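Local coordinates for phenylacetic acid degradation-related protein (Ralstonia eutropha JMP134, PDB 2PIM), which is a putative thioesterase of the hotdog-fold superfamily that probably hydrolyses fatty acyl-CoA thioesters, at residues G54-L65 and L90-L101; M64-V73 and V114-S122. All coordinates share one frame; numbering follows the deposited sequence.

Contact 1: residues G54-L65 and L90-L101; sequences GQVQGGMLGAML and LSFLRPAQAGLL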
loop_
_atom_site.group_PDB
_atom_site.type_symbol
_atom_site.label_atom_id
_atom_site.label_comp_id
_atom_site.label_asym_id
_atom_site.label_seq_id
_atom_site.Cartn_x
_atom_site.Cartn_y
_atom_site.Cartn_z
ATOM N N GLY A 54 12.527 -12.157 -1.028
ATOM C CA GLY A 54 11.422 -13.114 -1.038
ATOM C C GLY A 54 10.332 -12.868 -0.008
ATOM O O GLY A 54 9.442 -13.707 0.189
ATOM N N GLN A 55 10.379 -11.725 0.658
ATOM C CA GLN A 55 9.283 -11.345 1.520
ATOM C C GLN A 55 8.303 -10.400 0.781
ATOM O O GLN A 55 8.648 -9.741 -0.201
ATOM C CB GLN A 55 9.815 -10.689 2.780
ATOM C CG GLN A 55 10.900 -11.461 3.519
ATOM C CD GLN A 55 11.776 -10.513 4.366
ATOM O OE1 GLN A 55 11.488 -9.302 4.490
ATOM N NE2 GLN A 55 12.846 -11.059 4.948
ATOM N N VAL A 56 7.084 -10.332 1.277
ATOM C CA VAL A 56 6.057 -9.502 0.671
ATOM C C VAL A 56 6.425 -8.027 0.905
ATOM O O VAL A 56 6.720 -7.618 2.043
ATOM C CB VAL A 56 4.644 -9.802 1.277
ATOM C CG1 VAL A 56 3.562 -8.976 0.612
ATOM C CG2 VAL A 56 4.291 -11.260 1.133
ATOM N N GLN A 57 6.377 -7.229 -0.159
ATOM C CA GLN A 57 6.583 -5.782 -0.028
ATOM C C GLN A 57 5.563 -5.208 0.944
ATOM O O GLN A 57 4.376 -5.590 0.888
ATOM C CB GLN A 57 6.401 -5.080 -1.368
ATOM C CG GLN A 57 7.008 -3.674 -1.409
ATOM C CD GLN A 57 6.138 -2.686 -2.170
ATOM O OE1 GLN A 57 4.905 -2.751 -2.097
ATOM N NE2 GLN A 57 6.781 -1.746 -2.892
ATOM N N GLY A 58 6.030 -4.292 1.805
ATOM C CA GLY A 58 5.225 -3.627 2.810
ATOM C C GLY A 58 4.015 -2.930 2.203
ATOM O O GLY A 58 2.908 -3.037 2.689
ATOM N N GLY A 59 4.237 -2.209 1.121
ATOM C CA GLY A 59 3.163 -1.530 0.454
ATOM C C GLY A 59 2.052 -2.447 0.010
ATOM O O GLY A 59 0.907 -2.064 0.088
HETATM N N MSE A 60 2.390 -3.655 -0.459
HETATM C CA MSE A 60 1.373 -4.621 -0.916
HETATM C C MSE A 60 0.527 -5.063 0.289
HETATM O O MSE A 60 -0.684 -5.156 0.167
HETATM C CB MSE A 60 2.004 -5.817 -1.646
HETATM C CG MSE A 60 2.650 -5.410 -2.989
HETATM SE SE MSE A 60 1.329 -4.539 -4.152
HETATM C CE MSE A 60 -0.062 -5.765 -4.077
ATOM N N LEU A 61 1.170 -5.268 1.445
ATOM C CA LEU A 61 0.436 -5.513 2.689
ATOM C C LEU A 61 -0.478 -4.357 3.043
ATOM O O LEU A 61 -1.600 -4.557 3.511
ATOM C CB LEU A 61 1.374 -5.729 3.845
ATOM C CG LEU A 61 2.380 -6.889 3.730
ATOM C CD1 LEU A 61 3.395 -6.835 4.873
ATOM C CD2 LEU A 61 1.708 -8.214 3.698
ATOM N N GLY A 62 0.026 -3.145 2.838
ATOM C CA GLY A 62 -0.779 -1.949 3.015
ATOM C C GLY A 62 -2.009 -1.918 2.119
ATOM O O GLY A 62 -3.033 -1.435 2.540
ATOM N N ALA A 63 -1.915 -2.427 0.892
ATOM C CA ALA A 63 -3.087 -2.498 0.007
ATOM C C ALA A 63 -4.131 -3.471 0.536
ATOM O O ALA A 63 -5.316 -3.261 0.369
ATOM C CB ALA A 63 -2.660 -2.861 -1.440
HETATM N N MSE A 64 -3.696 -4.526 1.211
HETATM C CA MSE A 64 -4.630 -5.440 1.905
HETATM C C MSE A 64 -5.298 -4.785 3.140
HETATM O O MSE A 64 -6.509 -4.933 3.368
HETATM C CB MSE A 64 -3.858 -6.665 2.337
HETATM C CG MSE A 64 -3.392 -7.475 1.182
HETATM SE SE MSE A 64 -2.053 -8.839 1.723
HETATM C CE MSE A 64 -1.467 -9.443 -0.044
ATOM N N LEU A 65 -4.496 -4.041 3.905
ATOM C CA LEU A 65 -4.989 -3.260 5.040
ATOM C C LEU A 65 -5.959 -2.178 4.596
ATOM O O LEU A 65 -6.983 -1.920 5.250
ATOM C CB LEU A 65 -3.806 -2.695 5.853
ATOM C CG LEU A 65 -3.027 -3.761 6.687
ATOM C CD1 LEU A 65 -1.635 -3.326 7.077
ATOM C CD2 LEU A 65 -3.799 -4.223 7.919
ATOM N N LEU A 90 0.636 2.827 8.227
ATOM C CA LEU A 90 0.983 1.416 8.180
ATOM C C LEU A 90 2.213 1.171 9.021
ATOM O O LEU A 90 3.149 1.917 8.929
ATOM C CB LEU A 90 1.350 1.012 6.748
ATOM C CG LEU A 90 0.257 1.249 5.723
ATOM C CD1 LEU A 90 0.834 0.981 4.322
ATOM C CD2 LEU A 90 -0.994 0.419 5.992
ATOM N N SER A 91 2.169 0.127 9.845
ATOM C CA SER A 91 3.271 -0.286 10.665
ATOM C C SER A 91 3.543 -1.707 10.248
ATOM O O SER A 91 2.612 -2.544 10.174
ATOM C CB SER A 91 2.930 -0.229 12.176
ATOM O OG SER A 91 2.576 1.075 12.595
ATOM N N PHE A 92 4.823 -1.968 10.013
ATOM C CA PHE A 92 5.320 -3.232 9.529
ATOM C C PHE A 92 6.107 -3.863 10.654
ATOM O O PHE A 92 7.103 -3.315 11.074
ATOM C CB PHE A 92 6.236 -3.021 8.308
ATOM C CG PHE A 92 5.569 -2.268 7.194
ATOM C CD1 PHE A 92 4.454 -2.798 6.574
ATOM C CD2 PHE A 92 6.026 -1.020 6.791
ATOM C CE1 PHE A 92 3.794 -2.108 5.583
ATOM C CE2 PHE A 92 5.374 -0.326 5.766
ATOM C CZ PHE A 92 4.249 -0.871 5.177
ATOM N N LEU A 93 5.644 -5.022 11.095
ATOM C CA LEU A 93 5.982 -5.584 12.365
ATOM C C LEU A 93 6.877 -6.783 12.160
ATOM O O LEU A 93 7.897 -6.919 12.841
ATOM C CB LEU A 93 4.681 -6.008 13.045
ATOM C CG LEU A 93 4.011 -5.081 14.084
ATOM C CD1 LEU A 93 3.946 -3.659 13.699
ATOM C CD2 LEU A 93 2.623 -5.587 14.411
ATOM N N ARG A 94 6.449 -7.669 11.249
ATOM C CA ARG A 94 7.147 -8.906 10.907
ATOM C C ARG A 94 7.048 -9.185 9.424
ATOM O O ARG A 94 6.054 -8.824 8.797
ATOM C CB ARG A 94 6.526 -10.113 11.618
ATOM C CG ARG A 94 6.448 -9.979 13.092
ATOM C CD ARG A 94 5.763 -11.166 13.734
ATOM N NE ARG A 94 5.960 -11.104 15.183
ATOM C CZ ARG A 94 5.224 -10.383 16.028
ATOM N NH1 ARG A 94 4.195 -9.653 15.602
ATOM N NH2 ARG A 94 5.516 -10.398 17.324
ATOM N N PRO A 95 8.050 -9.875 8.873
ATOM C CA PRO A 95 8.033 -10.221 7.454
ATOM C C PRO A 95 6.963 -11.263 7.107
ATOM O O PRO A 95 6.662 -12.154 7.905
ATOM C CB PRO A 95 9.458 -10.755 7.208
ATOM C CG PRO A 95 9.887 -11.263 8.509
ATOM C CD PRO A 95 9.266 -10.392 9.547
ATOM N N ALA A 96 6.345 -11.083 5.943
ATOM C CA ALA A 96 5.361 -12.010 5.419
ATOM C C ALA A 96 5.978 -12.757 4.242
ATOM O O ALA A 96 6.916 -12.278 3.594
ATOM C CB ALA A 96 4.116 -11.275 4.980
ATOM N N GLN A 97 5.439 -13.934 3.969
ATOM C CA GLN A 97 5.875 -14.743 2.855
ATOM C C GLN A 97 4.697 -14.854 1.901
ATOM O O GLN A 97 3.557 -14.539 2.266
ATOM C CB GLN A 97 6.309 -16.126 3.353
ATOM C CG GLN A 97 7.005 -16.148 4.729
ATOM C CD GLN A 97 8.296 -15.334 4.778
ATOM O OE1 GLN A 97 8.937 -15.103 3.753
ATOM N NE2 GLN A 97 8.684 -14.901 5.980
ATOM N N ALA A 98 4.965 -15.298 0.681
ATOM C CA ALA A 98 3.894 -15.621 -0.262
ATOM C C ALA A 98 2.950 -16.639 0.366
ATOM O O ALA A 98 3.387 -17.576 1.055
ATOM C CB ALA A 98 4.451 -16.180 -1.553
ATOM N N GLY A 99 1.660 -16.475 0.095
ATOM C CA GLY A 99 0.645 -17.363 0.641
ATOM C C GLY A 99 -0.507 -16.563 1.219
ATOM O O GLY A 99 -0.615 -15.359 0.990
ATOM N N LEU A 100 -1.379 -17.250 1.942
ATOM C CA LEU A 100 -2.544 -16.646 2.577
ATOM C C LEU A 100 -2.174 -15.716 3.745
ATOM O O LEU A 100 -1.221 -15.965 4.473
ATOM C CB LEU A 100 -3.466 -17.728 3.114
ATOM C CG LEU A 100 -4.608 -18.276 2.276
ATOM C CD1 LEU A 100 -5.129 -19.530 2.968
ATOM C CD2 LEU A 100 -5.698 -17.233 2.135
ATOM N N LEU A 101 -2.966 -14.660 3.904
ATOM C CA LEU A 101 -2.962 -13.798 5.089
ATOM C C LEU A 101 -4.395 -13.553 5.469
ATOM O O LEU A 101 -5.295 -13.700 4.658
ATOM C CB LEU A 101 -2.282 -12.431 4.847
ATOM C CG LEU A 101 -0.794 -12.450 4.418
ATOM C CD1 LEU A 101 -0.605 -12.438 2.912
ATOM C CD2 LEU A 101 -0.061 -11.301 5.023
HETATM O O HOH W 1 7.564 -15.904 -0.189
HETATM O O HOH W 2 7.153 -8.650 4.591
#

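Contact 2: residues M64-V73 and V114-S122; sequences MLDDVTAMLV and VCNVVGELS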
loop_
_atom_site.group_PDB
_atom_site.type_symbol
_atom_site.label_atom_id
_atom_site.label_comp_id
_atom_site.label_asym_id
_atom_site.label_seq_id
_atom_site.Cartn_x
_atom_site.Cartn_y
_atom_site.Cartn_z
HETATM N N MSE A 64 -3.696 -4.526 1.211
HETATM C CA MSE A 64 -4.630 -5.440 1.905
HETATM C C MSE A 64 -5.298 -4.785 3.140
HETATM O O MSE A 64 -6.509 -4.933 3.368
HETATM C CB MSE A 64 -3.858 -6.665 2.337
HETATM C CG MSE A 64 -3.392 -7.475 1.182
HETATM SE SE MSE A 64 -2.053 -8.839 1.723
HETATM C CE MSE A 64 -1.467 -9.443 -0.044
ATOM N N LEU A 65 -4.496 -4.041 3.905
ATOM C CA LEU A 65 -4.989 -3.260 5.040
ATOM C C LEU A 65 -5.959 -2.178 4.596
ATOM O O LEU A 65 -6.983 -1.920 5.250
ATOM C CB LEU A 65 -3.806 -2.695 5.853
ATOM C CG LEU A 65 -3.027 -3.761 6.687
ATOM C CD1 LEU A 65 -1.635 -3.326 7.077
ATOM C CD2 LEU A 65 -3.799 -4.223 7.919
ATOM N N ASP A 66 -5.661 -1.561 3.463
ATOM C CA ASP A 66 -6.556 -0.592 2.876
ATOM C C ASP A 66 -7.880 -1.249 2.539
ATOM O O ASP A 66 -8.956 -0.674 2.797
ATOM C CB ASP A 66 -5.885 0.068 1.651
ATOM C CG ASP A 66 -6.714 1.235 1.064
ATOM O OD1 ASP A 66 -7.259 2.052 1.808
ATOM O OD2 ASP A 66 -6.794 1.355 -0.160
ATOM N N ASP A 67 -7.828 -2.448 1.945
ATOM C CA ASP A 67 -9.049 -3.129 1.529
ATOM C C ASP A 67 -9.932 -3.495 2.740
ATOM O O ASP A 67 -11.134 -3.238 2.761
ATOM C CB ASP A 67 -8.736 -4.400 0.734
ATOM C CG ASP A 67 -10.010 -5.104 0.267
ATOM O OD1 ASP A 67 -10.615 -4.592 -0.683
ATOM O OD2 ASP A 67 -10.421 -6.149 0.859
ATOM N N VAL A 68 -9.332 -4.087 3.759
ATOM C CA VAL A 68 -10.121 -4.591 4.888
ATOM C C VAL A 68 -10.808 -3.457 5.663
ATOM O O VAL A 68 -12.038 -3.563 6.026
ATOM C CB VAL A 68 -9.297 -5.581 5.781
ATOM C CG1 VAL A 68 -8.219 -4.858 6.588
ATOM C CG2 VAL A 68 -10.204 -6.380 6.640
ATOM N N THR A 69 -10.082 -2.345 5.815
ATOM C CA THR A 69 -10.567 -1.194 6.565
ATOM C C THR A 69 -11.670 -0.440 5.797
ATOM O O THR A 69 -12.740 -0.184 6.322
ATOM C CB THR A 69 -9.422 -0.258 7.029
ATOM O OG1 THR A 69 -8.677 0.272 5.909
ATOM C CG2 THR A 69 -8.489 -0.997 7.977
ATOM N N ALA A 70 -11.422 -0.165 4.528
ATOM C CA ALA A 70 -12.438 0.436 3.635
ATOM C C ALA A 70 -13.658 -0.433 3.401
ATOM O O ALA A 70 -14.798 0.079 3.177
ATOM C CB ALA A 70 -11.774 0.795 2.301
HETATM N N MSE A 71 -13.449 -1.750 3.408
HETATM C CA MSE A 71 -14.584 -2.690 3.281
HETATM C C MSE A 71 -15.484 -2.596 4.500
HETATM O O MSE A 71 -16.737 -2.496 4.399
HETATM C CB MSE A 71 -14.124 -4.154 3.105
HETATM C CG MSE A 71 -13.825 -4.613 1.660
HETATM SE SE MSE A 71 -15.249 -4.167 0.364
HETATM C CE MSE A 71 -14.581 -2.337 -0.253
ATOM N N LEU A 72 -14.858 -2.633 5.663
ATOM C CA LEU A 72 -15.626 -2.499 6.911
ATOM C C LEU A 72 -16.467 -1.186 6.910
ATOM O O LEU A 72 -17.672 -1.211 7.152
ATOM C CB LEU A 72 -14.706 -2.602 8.123
ATOM C CG LEU A 72 -15.426 -2.247 9.437
ATOM C CD1 LEU A 72 -16.720 -3.021 9.644
ATOM C CD2 LEU A 72 -14.470 -2.467 10.552
ATOM N N VAL A 73 -15.834 -0.066 6.558
ATOM C CA VAL A 73 -16.540 1.210 6.517
ATOM C C VAL A 73 -17.696 1.140 5.568
ATOM O O VAL A 73 -18.794 1.548 5.922
ATOM C CB VAL A 73 -15.645 2.404 6.122
ATOM C CG1 VAL A 73 -16.460 3.683 6.060
ATOM C CG2 VAL A 73 -14.501 2.547 7.106
ATOM N N VAL A 114 -16.658 11.110 9.673
ATOM C CA VAL A 114 -15.363 10.412 9.737
ATOM C C VAL A 114 -15.466 9.092 10.459
ATOM O O VAL A 114 -16.136 9.010 11.492
ATOM C CB VAL A 114 -14.286 11.256 10.486
ATOM C CG1 VAL A 114 -12.922 10.641 10.316
ATOM C CG2 VAL A 114 -14.278 12.643 9.955
ATOM N N CYS A 115 -14.778 8.075 9.941
ATOM C CA CYS A 115 -14.649 6.807 10.629
ATOM C C CYS A 115 -13.172 6.556 10.836
ATOM O O CYS A 115 -12.382 6.771 9.945
ATOM C CB CYS A 115 -15.252 5.649 9.818
ATOM S SG CYS A 115 -17.048 5.771 9.746
ATOM N N ASN A 116 -12.827 6.137 12.037
ATOM C CA ASN A 116 -11.487 5.740 12.389
ATOM C C ASN A 116 -11.504 4.234 12.507
ATOM O O ASN A 116 -12.281 3.670 13.273
ATOM C CB ASN A 116 -11.093 6.414 13.689
ATOM C CG ASN A 116 -11.198 7.937 13.611
ATOM O OD1 ASN A 116 -10.286 8.614 13.110
ATOM N ND2 ASN A 116 -12.305 8.480 14.099
ATOM N N VAL A 117 -10.684 3.580 11.694
ATOM C CA VAL A 117 -10.689 2.127 11.564
ATOM C C VAL A 117 -9.302 1.637 11.903
ATOM O O VAL A 117 -8.348 2.312 11.589
ATOM C CB VAL A 117 -10.983 1.693 10.113
ATOM C CG1 VAL A 117 -11.504 0.235 10.097
ATOM C CG2 VAL A 117 -11.979 2.611 9.443
ATOM N N VAL A 118 -9.181 0.487 12.559
ATOM C CA VAL A 118 -7.883 -0.153 12.714
ATOM C C VAL A 118 -7.934 -1.493 11.968
ATOM O O VAL A 118 -8.974 -2.145 11.911
ATOM C CB VAL A 118 -7.463 -0.376 14.189
ATOM C CG1 VAL A 118 -7.584 0.937 14.990
ATOM C CG2 VAL A 118 -8.305 -1.400 14.820
ATOM N N GLY A 119 -6.814 -1.849 11.364
ATOM C CA GLY A 119 -6.668 -3.082 10.647
ATOM C C GLY A 119 -5.435 -3.806 11.163
ATOM O O GLY A 119 -4.495 -3.164 11.586
ATOM N N GLU A 120 -5.486 -5.144 11.164
ATOM C CA GLU A 120 -4.352 -6.008 11.516
ATOM C C GLU A 120 -4.256 -7.080 10.442
ATOM O O GLU A 120 -5.262 -7.523 9.911
ATOM C CB GLU A 120 -4.588 -6.625 12.870
ATOM C CG GLU A 120 -4.670 -5.549 13.958
ATOM C CD GLU A 120 -5.127 -6.050 15.334
ATOM O OE1 GLU A 120 -5.560 -7.238 15.422
ATOM O OE2 GLU A 120 -5.035 -5.234 16.310
ATOM N N LEU A 121 -3.038 -7.435 10.073
ATOM C CA LEU A 121 -2.812 -8.455 9.068
ATOM C C LEU A 121 -1.923 -9.509 9.716
ATOM O O LEU A 121 -0.838 -9.183 10.251
ATOM C CB LEU A 121 -2.136 -7.827 7.853
ATOM C CG LEU A 121 -2.271 -8.395 6.467
ATOM C CD1 LEU A 121 -3.727 -8.532 5.955
ATOM C CD2 LEU A 121 -1.460 -7.491 5.551
ATOM N N SER A 122 -2.406 -10.755 9.670
ATOM C CA SER A 122 -1.696 -11.912 10.172
ATOM C C SER A 122 -1.398 -12.935 9.097
ATOM O O SER A 122 -2.140 -13.077 8.115
ATOM C CB SER A 122 -2.516 -12.643 11.254
ATOM O OG SER A 122 -2.683 -11.786 12.350
#

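Contact 1: residues G54-L65 and L90-L101
Ala96 O is gripped from the Gln55-Val56 side by a hydrogen bond from Val56 N, 3.0 Å between N and O and nearly straight at the hydrogen (162°). The donor stands above the carbonyl plane, 46° out of it, and a bent CA-H...O contact from Gln55 CA to the same oxygen adds to the grip. Two waters complete this loop-to-loop seam: one accepts from Ala98 N and donates to Gly54 O, the other accepts from Ala96 N and donates to Val56 O.

Outside the seam, the extended Gln55 side chain runs beside Pro95, pointing the same way, its CD 3.7 Å from Pro95 CB. Inside it, Val56 CG2, set anti to its carbonyl carbon, lies 3.5 Å from Gln97 O. Leu61 CD2 reaches Leu101 CD2 at 3.8 Å, the two side chains crossing at about a right angle. At the helix start, Phe92 comes obliquely onto the backbone, with CE1 3.2 Å from Gly58 O. One turn later Leu90 CD1 rests 3.6 Å from Gly62 CA.

Here the start of the hotdog helix packs on strand ends of the curled antiparallel sheet and the loop joining them. The axes of helix 58-65 and strand 90-92, the end of strand 84-92, approach to 9.2 Å, while Leu101 belongs to strand 99-107, which pairs with strand 38-45; Leu90 and Ser91 continue the sheet into the second subunit.

Contact 2: residues M64-V73 and V114-S122
Val73 CG2 and Val117 CG2 meet at 3.4 Å, tighter than usual for two methyl carbons, and mark the closest apolar approach between helix 64-73 and strand 114-122. The other branch of Val117, CG1, touches two more helix residues: it lies 3.7 Å from Thr69 CB and 4.0 Å from Leu72 CD2. Val117 thus touches Thr69, Leu72 and Val73, side chains on the sheet-facing side of the helix. Farther along the strand, Thr69 CG2 packs directly on the strand backbone, 3.8 Å from Gly119 CA. Leu65 also packs on the backbone here, CD2 lying 3.7 Å from Gly119 C. At the far end Leu121 crosses Met64 at about a right angle, both of its methyls lying near Met64 CB.

This is the central packing of the hotdog fold, in which a long helix lies across the concave face of a curled antiparallel sheet; the two segment axes come within 8.0 Å, with 137° between their directions.

Behind the first shell, Thr69 is oriented by its own helix. With OG1 placed between the backbone N and the carbonyl carbon (chi1 60°), the hydroxyl donates to Leu65 O at 2.8 Å from OG1, tilted 20° from the carbonyl plane, and that oxygen also accepts from Thr69 N. The hydroxyl is thereby satisfied within the helix while CG2 is turned to the sheet. Ala133 of strand 126-136 also packs on Thr69, and Ala105 of strand 99-107 on Leu72, so the helix also packs on these two strands, each paired with strand 114-123.

From the N terminus, the chain first supplies a loop and the start of helix 58-75 (residues 54-65), and then its following turns (64-73). Contact 1 closes when residues 90-101 return, 25 residues on at the closest ends; contact 2 closes later, across a 41-residue separation, with strand 114-122. Their segments alternate, so the two closures cross. Met64 and Leu65 belong to both, and although the centres are 14 Å apart the contacts touch directly, with Leu101 CD2 3.9 Å from Leu121 CG. Contact 1 ties the helix start and preceding loop to strands 84-92 and 99-107 and their connecting loop, contact 2 the later turns to strand 114-123, the sheet neighbour of 99-107.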